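TqaL (Neurospora crassa, PDB 7EEH) belongs to the 2OG-Fe dioxygenase family of the cupin clan and holds an iron(III) ion in a core built on an antiparallel beta sheet. Local coordinates at residues F85-R91 with M303-F308; Y28-R32 with L245-N251; L55-V61 with E123-A129. The protein carries 1 engineered substitution. One frame throughout, in Å; residues are numbered along the deposited sequence.

Contact 1: F85-R91 with M303-F308; sequences FSTRSVR and MEVPLF
Arg91 and Glu304 face each other where strands 89-92 and 304-306 pair antiparallel, at one edge of the main sheet of the double-stranded beta-helix (jelly-roll) fold of the cupin clan, to which the 2OG-Fe dioxygenases belong; 304-306 is the last strand of this chain there. Arg88 and Ser89 together lie opposite Asp84, a G1 beta bulge. Val90 and Val305 form the hydrogen-bonded pair, exchanging two N-H...O=C bonds, while Arg91 and Glu304 are a non-hydrogen-bonded pair whose side chains run alongside each other on one face. Arg91 grips the carboxylate side-on: NE meets OE1 of Glu304 at 3.0 Å, almost straight (174°), and NH2 of Arg91 reaches OE2 of Glu304. The two planes are 56° apart, so the nitrogens approach from above the carboxylate. Glu304 CG, trans to N, and a bend at chi2 carry the carboxylate over Ser89. There OE2 of Glu304 also accepts from OG of Ser89 at 2.8 Å, on the same face as Arg91 NH2; Ser89 OG in turn receives a bond from Thr87 OG1. Arg91 NH1 forms a salt bridge with Asp84 OD2, so the guanidinium probably divides its charge between two carboxylates. On the other face the Val90 and Val305 side chains run in the same direction, CG1 of Val90 a tight 3.5 Å from CG2 of Val305, with helix 128-141 against both. Beyond the strand, Leu307 N donates to Arg88 O from above the carbonyl plane. Phe85 presents CE1 to Leu307 CD1, 3.7 Å away, one side chain lying across the other. Arg88, bent at chi3, lays its guanidinium flat over one face of the Phe308 ring, planes 22° apart; this cation-pi contact is off-centre, with NH2 of Arg88 3.6 Å from CG of Phe308.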
loop_
_atom_site.group_PDB
_atom_site.type_symbol
_atom_site.label_atom_id
_atom_site.label_comp_id
_atom_site.label_asym_id
_atom_site.label_seq_id
_atom_site.Cartn_x
_atom_site.Cartn_y
_atom_site.Cartn_z
ATOM N N PHE B 85 -7.771 26.759 -10.949
ATOM C CA PHE B 85 -7.501 25.544 -11.702
ATOM C C PHE B 85 -6.885 25.814 -13.068
ATOM O O PHE B 85 -6.676 24.869 -13.832
ATOM C CB PHE B 85 -8.774 24.713 -11.811
ATOM C CG PHE B 85 -9.055 23.926 -10.569
ATOM C CD1 PHE B 85 -8.265 22.836 -10.239
ATOM C CD2 PHE B 85 -10.056 24.309 -9.698
ATOM C CE1 PHE B 85 -8.497 22.121 -9.082
ATOM C CE2 PHE B 85 -10.287 23.600 -8.531
ATOM C CZ PHE B 85 -9.512 22.506 -8.228
ATOM N N SER B 86 -6.567 27.071 -13.378
ATOM C CA SER B 86 -5.701 27.389 -14.505
ATOM C C SER B 86 -4.239 27.384 -14.085
ATOM O O SER B 86 -3.401 26.770 -14.743
ATOM C CB SER B 86 -6.061 28.751 -15.099
ATOM O OG SER B 86 -7.435 28.811 -15.396
ATOM N N THR B 87 -3.924 28.068 -12.991
ATOM C CA THR B 87 -2.591 27.996 -12.414
ATOM C C THR B 87 -2.389 26.744 -11.572
ATOM O O THR B 87 -1.259 26.487 -11.149
ATOM C CB THR B 87 -2.312 29.238 -11.563
ATOM O OG1 THR B 87 -3.149 29.217 -10.402
ATOM C CG2 THR B 87 -2.596 30.512 -12.363
ATOM N N ARG B 88 -3.444 25.968 -11.339
ATOM C CA ARG B 88 -3.391 24.758 -10.521
ATOM C C ARG B 88 -2.715 25.027 -9.175
ATOM O O ARG B 88 -1.763 24.352 -8.772
ATOM C CB ARG B 88 -2.705 23.623 -11.277
ATOM C CG ARG B 88 -3.658 22.876 -12.186
ATOM C CD ARG B 88 -2.935 22.235 -13.351
ATOM N NE ARG B 88 -2.278 20.983 -12.979
ATOM C CZ ARG B 88 -2.851 19.783 -13.052
ATOM N NH1 ARG B 88 -4.105 19.659 -13.477
ATOM N NH2 ARG B 88 -2.165 18.703 -12.700
ATOM N N SER B 89 -3.233 26.032 -8.473
ATOM C CA SER B 89 -2.700 26.437 -7.182
ATOM C C SER B 89 -3.833 27.018 -6.347
ATOM O O SER B 89 -4.955 27.193 -6.822
ATOM C CB SER B 89 -1.571 27.455 -7.354
ATOM O OG SER B 89 -2.027 28.585 -8.084
ATOM N N VAL B 90 -3.540 27.304 -5.086
ATOM C CA VAL B 90 -4.478 28.000 -4.218
ATOM C C VAL B 90 -3.735 29.182 -3.608
ATOM O O VAL B 90 -2.555 29.065 -3.263
ATOM C CB VAL B 90 -5.067 27.063 -3.140
ATOM C CG1 VAL B 90 -3.973 26.400 -2.366
ATOM C CG2 VAL B 90 -5.987 27.823 -2.200
ATOM N N ARG B 91 -4.407 30.331 -3.522
ATOM C CA ARG B 91 -3.754 31.570 -3.124
ATOM C C ARG B 91 -4.652 32.350 -2.176
ATOM O O ARG B 91 -5.878 32.229 -2.216
ATOM C CB ARG B 91 -3.394 32.444 -4.344
ATOM C CG ARG B 91 -4.535 33.312 -4.881
ATOM C CD ARG B 91 -4.097 34.129 -6.111
ATOM N NE ARG B 91 -3.397 33.277 -7.061
ATOM C CZ ARG B 91 -3.963 32.740 -8.135
ATOM N NH1 ARG B 91 -5.232 32.996 -8.425
ATOM N NH2 ARG B 91 -3.252 31.947 -8.923
HETATM N N MSE B 303 0.086 34.453 -0.147
HETATM C CA MSE B 303 0.227 33.018 0.036
HETATM C C MSE B 303 -0.213 32.310 -1.236
HETATM O O MSE B 303 -1.260 32.620 -1.801
HETATM C CB MSE B 303 -0.583 32.555 1.250
HETATM C CG MSE B 303 -0.331 31.125 1.659
HETATM SE SE MSE B 303 -1.628 29.891 0.865
HETATM C CE MSE B 303 -2.229 29.187 2.425
ATOM N N GLU B 304 0.609 31.380 -1.720
ATOM C CA GLU B 304 0.226 30.594 -2.883
ATOM C C GLU B 304 0.994 29.285 -2.858
ATOM O O GLU B 304 2.217 29.293 -2.704
ATOM C CB GLU B 304 0.495 31.351 -4.186
ATOM C CG GLU B 304 0.127 30.557 -5.430
ATOM C CD GLU B 304 -0.331 31.427 -6.584
ATOM O OE1 GLU B 304 -0.552 32.641 -6.388
ATOM O OE2 GLU B 304 -0.491 30.885 -7.693
ATOM N N VAL B 305 0.279 28.169 -2.975
ATOM C CA VAL B 305 0.913 26.853 -3.000
ATOM C C VAL B 305 0.318 26.069 -4.160
ATOM O O VAL B 305 -0.859 26.253 -4.492
ATOM C CB VAL B 305 0.738 26.086 -1.674
ATOM C CG1 VAL B 305 1.342 26.862 -0.512
ATOM C CG2 VAL B 305 -0.716 25.763 -1.406
ATOM N N PRO B 306 1.089 25.198 -4.804
ATOM C CA PRO B 306 0.530 24.378 -5.883
ATOM C C PRO B 306 -0.460 23.355 -5.349
ATOM O O PRO B 306 -0.327 22.863 -4.229
ATOM C CB PRO B 306 1.762 23.693 -6.485
ATOM C CG PRO B 306 2.803 23.751 -5.409
ATOM C CD PRO B 306 2.543 25.017 -4.658
ATOM N N LEU B 307 -1.474 23.053 -6.165
ATOM C CA LEU B 307 -2.384 21.953 -5.853
ATOM C C LEU B 307 -1.790 20.616 -6.249
ATOM O O LEU B 307 -2.089 19.597 -5.620
ATOM C CB LEU B 307 -3.720 22.129 -6.573
ATOM C CG LEU B 307 -4.639 23.233 -6.073
ATOM C CD1 LEU B 307 -5.756 23.467 -7.072
ATOM C CD2 LEU B 307 -5.191 22.852 -4.718
ATOM N N PHE B 308 -0.967 20.608 -7.293
ATOM C CA PHE B 308 -0.337 19.408 -7.821
ATOM C C PHE B 308 1.141 19.700 -8.016
ATOM O O PHE B 308 1.504 20.712 -8.619
ATOM C CB PHE B 308 -0.983 18.968 -9.139
ATOM C CG PHE B 308 -2.496 18.868 -9.084
ATOM C CD1 PHE B 308 -3.293 19.970 -9.380
ATOM C CD2 PHE B 308 -3.120 17.669 -8.753
ATOM C CE1 PHE B 308 -4.691 19.873 -9.347
ATOM C CE2 PHE B 308 -4.511 17.565 -8.715
ATOM C CZ PHE B 308 -5.295 18.668 -9.008
#

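Contact 2: Y28-R32 with L245-N251; sequences YITNR and LLVDTEN
Tyr28 and Leu245 meet where the last turn of helix 12-31 packs against strand 243-247 of the double-stranded beta-helix (jelly-roll) fold; Arg32, the first residue past the helix, has positive phi. The apolar part is a CH-pi contact: Leu245 CD2 sits over one face of the Tyr28 ring, 3.9 Å from its centroid, while Val247 CG2 comes within 3.5 Å of Tyr28 CZ. The phenol OH is hydrogen-bonded to His190, beyond this pair of segments. Two hydrogen bonds end on the backbone oxygen of Arg32, one from Val247 N at 3.0 Å and one from the side-chain ND2 of Asn251, on opposite faces of the carbonyl plane. Asn251 ND2 also donates to Val247 O, bracing the turn after the strand, and a water joins Asn31 O to Asn251 OD1. The charged part is a side-on salt bridge, guanidinium and carboxylate only 7° from coplanar. The Arg32 chain, bent at chi2 and chi3, folds back so that NH1 of Arg32 binds Ile29 O in the carbonyl plane, fixing the group's rotation. NE of Arg32 meets OE1 of Glu250 at 2.7 Å, and NH2 of Arg32 reaches the syn lone pair of Glu250 OE2 at 2.9 Å.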
loop_
_atom_site.group_PDB
_atom_site.type_symbol
_atom_site.label_atom_id
_atom_site.label_comp_id
_atom_site.label_asym_id
_atom_site.label_seq_id
_atom_site.Cartn_x
_atom_site.Cartn_y
_atom_site.Cartn_z
ATOM N N TYR B 28 -17.163 10.227 -2.006
ATOM C CA TYR B 28 -17.864 11.507 -1.969
ATOM C C TYR B 28 -18.835 11.642 -3.139
ATOM O O TYR B 28 -19.971 12.087 -2.962
ATOM C CB TYR B 28 -16.841 12.635 -1.999
ATOM C CG TYR B 28 -17.349 14.039 -1.773
ATOM C CD1 TYR B 28 -18.056 14.377 -0.621
ATOM C CD2 TYR B 28 -17.041 15.046 -2.672
ATOM C CE1 TYR B 28 -18.476 15.682 -0.400
ATOM C CE2 TYR B 28 -17.460 16.354 -2.460
ATOM C CZ TYR B 28 -18.173 16.663 -1.330
ATOM O OH TYR B 28 -18.565 17.975 -1.126
ATOM N N ILE B 29 -18.395 11.283 -4.349
ATOM C CA ILE B 29 -19.294 11.316 -5.502
ATOM C C ILE B 29 -20.511 10.434 -5.251
ATOM O O ILE B 29 -21.649 10.822 -5.531
ATOM C CB ILE B 29 -18.547 10.891 -6.778
ATOM C CG1 ILE B 29 -17.538 11.961 -7.167
ATOM C CG2 ILE B 29 -19.546 10.645 -7.945
ATOM C CD1 ILE B 29 -16.473 11.472 -8.122
ATOM N N THR B 30 -20.292 9.253 -4.678
ATOM C CA THR B 30 -21.389 8.312 -4.454
ATOM C C THR B 30 -22.316 8.789 -3.349
ATOM O O THR B 30 -23.540 8.768 -3.504
ATOM C CB THR B 30 -20.831 6.925 -4.118
ATOM O OG1 THR B 30 -20.157 6.422 -5.269
ATOM C CG2 THR B 30 -21.954 5.974 -3.759
ATOM N N ASN B 31 -21.755 9.245 -2.228
ATOM C CA ASN B 31 -22.563 9.507 -1.052
ATOM C C ASN B 31 -22.907 10.978 -0.850
ATOM O O ASN B 31 -23.784 11.273 -0.032
ATOM C CB ASN B 31 -21.855 8.984 0.198
ATOM C CG ASN B 31 -21.729 7.483 0.197
ATOM O OD1 ASN B 31 -22.598 6.775 -0.323
ATOM N ND2 ASN B 31 -20.647 6.984 0.775
ATOM N N ARG B 32 -22.241 11.897 -1.549
ATOM C CA ARG B 32 -22.432 13.347 -1.458
ATOM C C ARG B 32 -21.978 13.931 -0.122
ATOM O O ARG B 32 -22.235 15.127 0.156
ATOM C CB ARG B 32 -23.884 13.751 -1.745
ATOM C CG ARG B 32 -24.547 12.949 -2.878
ATOM C CD ARG B 32 -23.681 12.883 -4.122
ATOM N NE ARG B 32 -23.693 14.143 -4.845
ATOM C CZ ARG B 32 -22.935 14.411 -5.896
ATOM N NH1 ARG B 32 -22.082 13.503 -6.367
ATOM N NH2 ARG B 32 -23.036 15.591 -6.481
ATOM N N LEU B 245 -16.825 16.548 5.027
ATOM C CA LEU B 245 -16.977 17.277 3.774
ATOM C C LEU B 245 -18.346 16.942 3.186
ATOM O O LEU B 245 -18.730 15.773 3.144
ATOM C CB LEU B 245 -15.859 16.892 2.794
ATOM C CG LEU B 245 -15.888 17.435 1.361
ATOM C CD1 LEU B 245 -15.626 18.928 1.375
ATOM C CD2 LEU B 245 -14.818 16.730 0.548
ATOM N N LEU B 246 -19.092 17.952 2.737
ATOM C CA LEU B 246 -20.449 17.714 2.250
ATOM C C LEU B 246 -20.750 18.598 1.048
ATOM O O LEU B 246 -20.256 19.722 0.947
ATOM C CB LEU B 246 -21.504 17.950 3.343
ATOM C CG LEU B 246 -21.627 19.314 4.033
ATOM C CD1 LEU B 246 -22.512 20.283 3.249
ATOM C CD2 LEU B 246 -22.182 19.117 5.432
ATOM N N VAL B 247 -21.574 18.076 0.141
ATOM C CA VAL B 247 -22.062 18.844 -1.004
ATOM C C VAL B 247 -23.195 19.730 -0.499
ATOM O O VAL B 247 -24.252 19.233 -0.110
ATOM C CB VAL B 247 -22.528 17.933 -2.141
ATOM C CG1 VAL B 247 -23.142 18.771 -3.305
ATOM C CG2 VAL B 247 -21.366 17.074 -2.628
ATOM N N ASP B 248 -22.963 21.045 -0.471
ATOM C CA ASP B 248 -23.846 21.938 0.278
ATOM C C ASP B 248 -25.173 22.178 -0.434
ATOM O O ASP B 248 -26.150 22.584 0.209
ATOM C CB ASP B 248 -23.137 23.274 0.525
ATOM C CG ASP B 248 -23.963 24.233 1.385
ATOM O OD1 ASP B 248 -24.359 23.851 2.505
ATOM O OD2 ASP B 248 -24.214 25.365 0.926
ATOM N N THR B 249 -25.220 21.933 -1.743
ATOM C CA THR B 249 -26.418 22.111 -2.546
ATOM C C THR B 249 -27.332 20.893 -2.539
ATOM O O THR B 249 -28.472 20.991 -3.001
ATOM C CB THR B 249 -26.030 22.430 -3.991
ATOM O OG1 THR B 249 -25.042 21.490 -4.422
ATOM C CG2 THR B 249 -25.449 23.829 -4.098
ATOM N N GLU B 250 -26.876 19.756 -2.030
ATOM C CA GLU B 250 -27.676 18.539 -2.089
ATOM C C GLU B 250 -27.970 17.954 -0.721
ATOM O O GLU B 250 -28.649 16.925 -0.639
ATOM C CB GLU B 250 -26.983 17.489 -2.971
ATOM C CG GLU B 250 -26.717 18.002 -4.368
ATOM C CD GLU B 250 -25.778 17.116 -5.141
ATOM O OE1 GLU B 250 -25.685 15.919 -4.790
ATOM O OE2 GLU B 250 -25.120 17.631 -6.072
ATOM N N ASN B 251 -27.479 18.585 0.347
ATOM C CA ASN B 251 -27.730 18.217 1.735
ATOM C C ASN B 251 -28.118 19.466 2.498
ATOM O O ASN B 251 -27.742 20.574 2.117
ATOM C CB ASN B 251 -26.501 17.649 2.454
ATOM C CG ASN B 251 -25.925 16.444 1.780
ATOM O OD1 ASN B 251 -26.368 15.326 2.024
ATOM N ND2 ASN B 251 -24.907 16.655 0.941
HETATM O O HOH W 1 -24.462 12.752 2.178
#

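Contact 3: L55-V61 with E123-A129; sequences LDALQRV and ELQLNTA
Leu58 and Val61, in segment 55-61, pack against the bend where helix 122-125 gives way to helix 128-141, in the helical layer beside the main sheet of this cupin-clan fold. Leu58 carries the middle. Its chi1 of -147° lies off the usual staggered values, and its two methyl branches divide the work: CD1 of Leu58 meets CD1 of Leu124 at 3.7 Å, and CD2 of Leu58 meets CB of Ala129 at 3.8 Å. The same Ala129 methyl is touched by Leu55 CD2. A trans chi1 (179°) sends the Asn127 amide out toward helix 52-58 and athwart the Leu58 side chain, ND2 of Asn127 lying 3.8 Å from CD1 of Leu58. That amide is held at both ends: ND2 donates to Asp54 O, whereas OD1, at the N-cap of helix 128-141, accepts from Phe130 N and, weakly, from Ala129 N. Both Val61 methyls touch Leu124, CG1 at CD1 and CG2 at CB. Val61 and the extended Glu123 chain pass head to tail, placing CG2 of Val61 3.7 Å from the carboxylate carbon CD of Glu123. Glu123 OE1 bonds to Asn64 ND2, while Glu123 OE2 accepts, at 2.9 Å, from a water that also donates to Ala57 O at 2.8 Å.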
loop_
_atom_site.group_PDB
_atom_site.type_symbol
_atom_site.label_atom_id
_atom_site.label_comp_id
_atom_site.label_asym_id
_atom_site.label_seq_id
_atom_site.Cartn_x
_atom_site.Cartn_y
_atom_site.Cartn_z
ATOM N N LEU B 55 1.684 20.118 12.294
ATOM C CA LEU B 55 0.512 19.444 12.837
ATOM C C LEU B 55 0.360 19.739 14.327
ATOM O O LEU B 55 -0.754 19.969 14.810
ATOM C CB LEU B 55 0.599 17.936 12.585
ATOM C CG LEU B 55 0.409 17.485 11.131
ATOM C CD1 LEU B 55 1.096 16.158 10.921
ATOM C CD2 LEU B 55 -1.058 17.397 10.778
ATOM N N ASP B 56 1.470 19.738 15.072
ATOM C CA ASP B 56 1.424 20.150 16.473
ATOM C C ASP B 56 0.954 21.594 16.600
ATOM O O ASP B 56 0.067 21.905 17.399
ATOM C CB ASP B 56 2.805 20.011 17.118
ATOM C CG ASP B 56 3.163 18.590 17.427
ATOM O OD1 ASP B 56 2.245 17.753 17.552
ATOM O OD2 ASP B 56 4.373 18.308 17.544
ATOM N N ALA B 57 1.563 22.495 15.832
ATOM C CA ALA B 57 1.241 23.913 15.948
ATOM C C ALA B 57 -0.198 24.213 15.556
ATOM O O ALA B 57 -0.757 25.226 15.997
ATOM C CB ALA B 57 2.193 24.742 15.087
ATOM N N LEU B 58 -0.809 23.362 14.733
ATOM C CA LEU B 58 -2.213 23.536 14.388
ATOM C C LEU B 58 -3.121 23.391 15.602
ATOM O O LEU B 58 -4.231 23.928 15.606
ATOM C CB LEU B 58 -2.594 22.525 13.295
ATOM C CG LEU B 58 -3.636 22.902 12.255
ATOM C CD1 LEU B 58 -3.308 24.231 11.615
ATOM C CD2 LEU B 58 -3.764 21.771 11.194
ATOM N N GLN B 59 -2.669 22.704 16.643
ATOM C CA GLN B 59 -3.469 22.579 17.852
ATOM C C GLN B 59 -3.356 23.784 18.786
ATOM O O GLN B 59 -4.025 23.804 19.826
ATOM C CB GLN B 59 -3.082 21.290 18.572
ATOM C CG GLN B 59 -3.567 20.100 17.770
ATOM C CD GLN B 59 -3.131 18.778 18.320
ATOM O OE1 GLN B 59 -3.758 18.237 19.222
ATOM N NE2 GLN B 59 -2.069 18.228 17.753
ATOM N N ARG B 60 -2.548 24.789 18.426
ATOM C CA ARG B 60 -2.382 25.997 19.219
ATOM C C ARG B 60 -2.838 27.270 18.520
ATOM O O ARG B 60 -3.002 28.292 19.196
ATOM C CB ARG B 60 -0.907 26.188 19.608
ATOM C CG ARG B 60 -0.311 25.058 20.413
ATOM C CD ARG B 60 1.197 25.258 20.545
ATOM N NE ARG B 60 1.879 23.974 20.683
ATOM C CZ ARG B 60 2.778 23.497 19.824
ATOM N NH1 ARG B 60 3.136 24.209 18.756
ATOM N NH2 ARG B 60 3.338 22.314 20.048
ATOM N N VAL B 61 -3.028 27.248 17.201
ATOM C CA VAL B 61 -3.290 28.483 16.463
ATOM C C VAL B 61 -4.619 29.117 16.883
ATOM O O VAL B 61 -4.785 30.347 16.813
ATOM C CB VAL B 61 -3.233 28.208 14.944
ATOM C CG1 VAL B 61 -4.328 27.232 14.522
ATOM C CG2 VAL B 61 -3.329 29.506 14.157
ATOM N N GLU B 123 0.525 32.750 10.759
ATOM C CA GLU B 123 0.571 31.639 11.710
ATOM C C GLU B 123 -0.239 30.447 11.211
ATOM O O GLU B 123 0.201 29.301 11.321
ATOM C CB GLU B 123 0.050 32.073 13.081
ATOM C CG GLU B 123 0.307 31.029 14.156
ATOM C CD GLU B 123 -0.384 31.315 15.478
ATOM O OE1 GLU B 123 -0.949 32.417 15.650
ATOM O OE2 GLU B 123 -0.360 30.419 16.351
ATOM N N LEU B 124 -1.423 30.700 10.657
ATOM C CA LEU B 124 -2.260 29.627 10.126
ATOM C C LEU B 124 -1.926 29.338 8.668
ATOM O O LEU B 124 -1.595 28.200 8.323
ATOM C CB LEU B 124 -3.752 29.964 10.267
ATOM C CG LEU B 124 -4.715 28.880 9.737
ATOM C CD1 LEU B 124 -4.478 27.550 10.431
ATOM C CD2 LEU B 124 -6.152 29.301 9.893
ATOM N N GLN B 125 -1.990 30.361 7.806
ATOM C CA GLN B 125 -1.956 30.107 6.369
ATOM C C GLN B 125 -0.586 29.665 5.863
ATOM O O GLN B 125 -0.504 29.116 4.770
ATOM C CB GLN B 125 -2.443 31.341 5.601
ATOM C CG GLN B 125 -1.481 32.528 5.584
ATOM C CD GLN B 125 -1.857 33.543 4.516
ATOM O OE1 GLN B 125 -2.861 33.381 3.822
ATOM N NE2 GLN B 125 -1.068 34.606 4.393
ATOM N N LEU B 126 0.495 29.867 6.614
ATOM C CA LEU B 126 1.773 29.278 6.223
ATOM C C LEU B 126 2.056 27.956 6.937
ATOM O O LEU B 126 3.116 27.359 6.726
ATOM C CB LEU B 126 2.919 30.271 6.466
ATOM C CG LEU B 126 2.828 31.610 5.714
ATOM C CD1 LEU B 126 4.139 32.418 5.832
ATOM C CD2 LEU B 126 2.443 31.421 4.251
ATOM N N ASN B 127 1.152 27.501 7.789
ATOM C CA ASN B 127 1.263 26.188 8.403
ATOM C C ASN B 127 1.076 25.124 7.320
ATOM O O ASN B 127 0.066 25.128 6.610
ATOM C CB ASN B 127 0.216 26.080 9.513
ATOM C CG ASN B 127 0.213 24.745 10.204
ATOM O OD1 ASN B 127 -0.016 23.706 9.580
ATOM N ND2 ASN B 127 0.446 24.761 11.512
ATOM N N THR B 128 2.066 24.242 7.157
ATOM C CA THR B 128 2.012 23.270 6.061
ATOM C C THR B 128 0.905 22.231 6.229
ATOM O O THR B 128 0.513 21.601 5.237
ATOM C CB THR B 128 3.350 22.539 5.908
ATOM O OG1 THR B 128 3.623 21.795 7.108
ATOM C CG2 THR B 128 4.468 23.532 5.650
ATOM N N ALA B 129 0.430 22.001 7.453
ATOM C CA ALA B 129 -0.720 21.121 7.643
ATOM C C ALA B 129 -2.002 21.810 7.207
ATOM O O ALA B 129 -2.831 21.205 6.515
ATOM C CB ALA B 129 -0.829 20.662 9.102
HETATM O O HOH W 2 0.441 27.716 15.901
#

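How the contacts relate
From the N terminus, the last turn of helix 12-31 and Arg32 form the first segment of contact 2, whose loop closes over 200 residues later at strand 243-247. Contact 3 is nested inside that loop, joining helix 52-58 to the bend between helices 122-125 and 128-141. Contact 1 starts within both loops and pairs strand 89-92 with strand 304-306 near the C terminus, adding the chain's last strand to the sheet, so it crosses each of them. Contacts 1 and 2 reach the same sheet, their nearest atoms about 12 Å apart. Contacts 1 and 3 touch, Met303 CG packing on Leu126 CD2. Contacts 2 and 3 lie on opposite sides of the chain's centre, about 27 Å between their own centres.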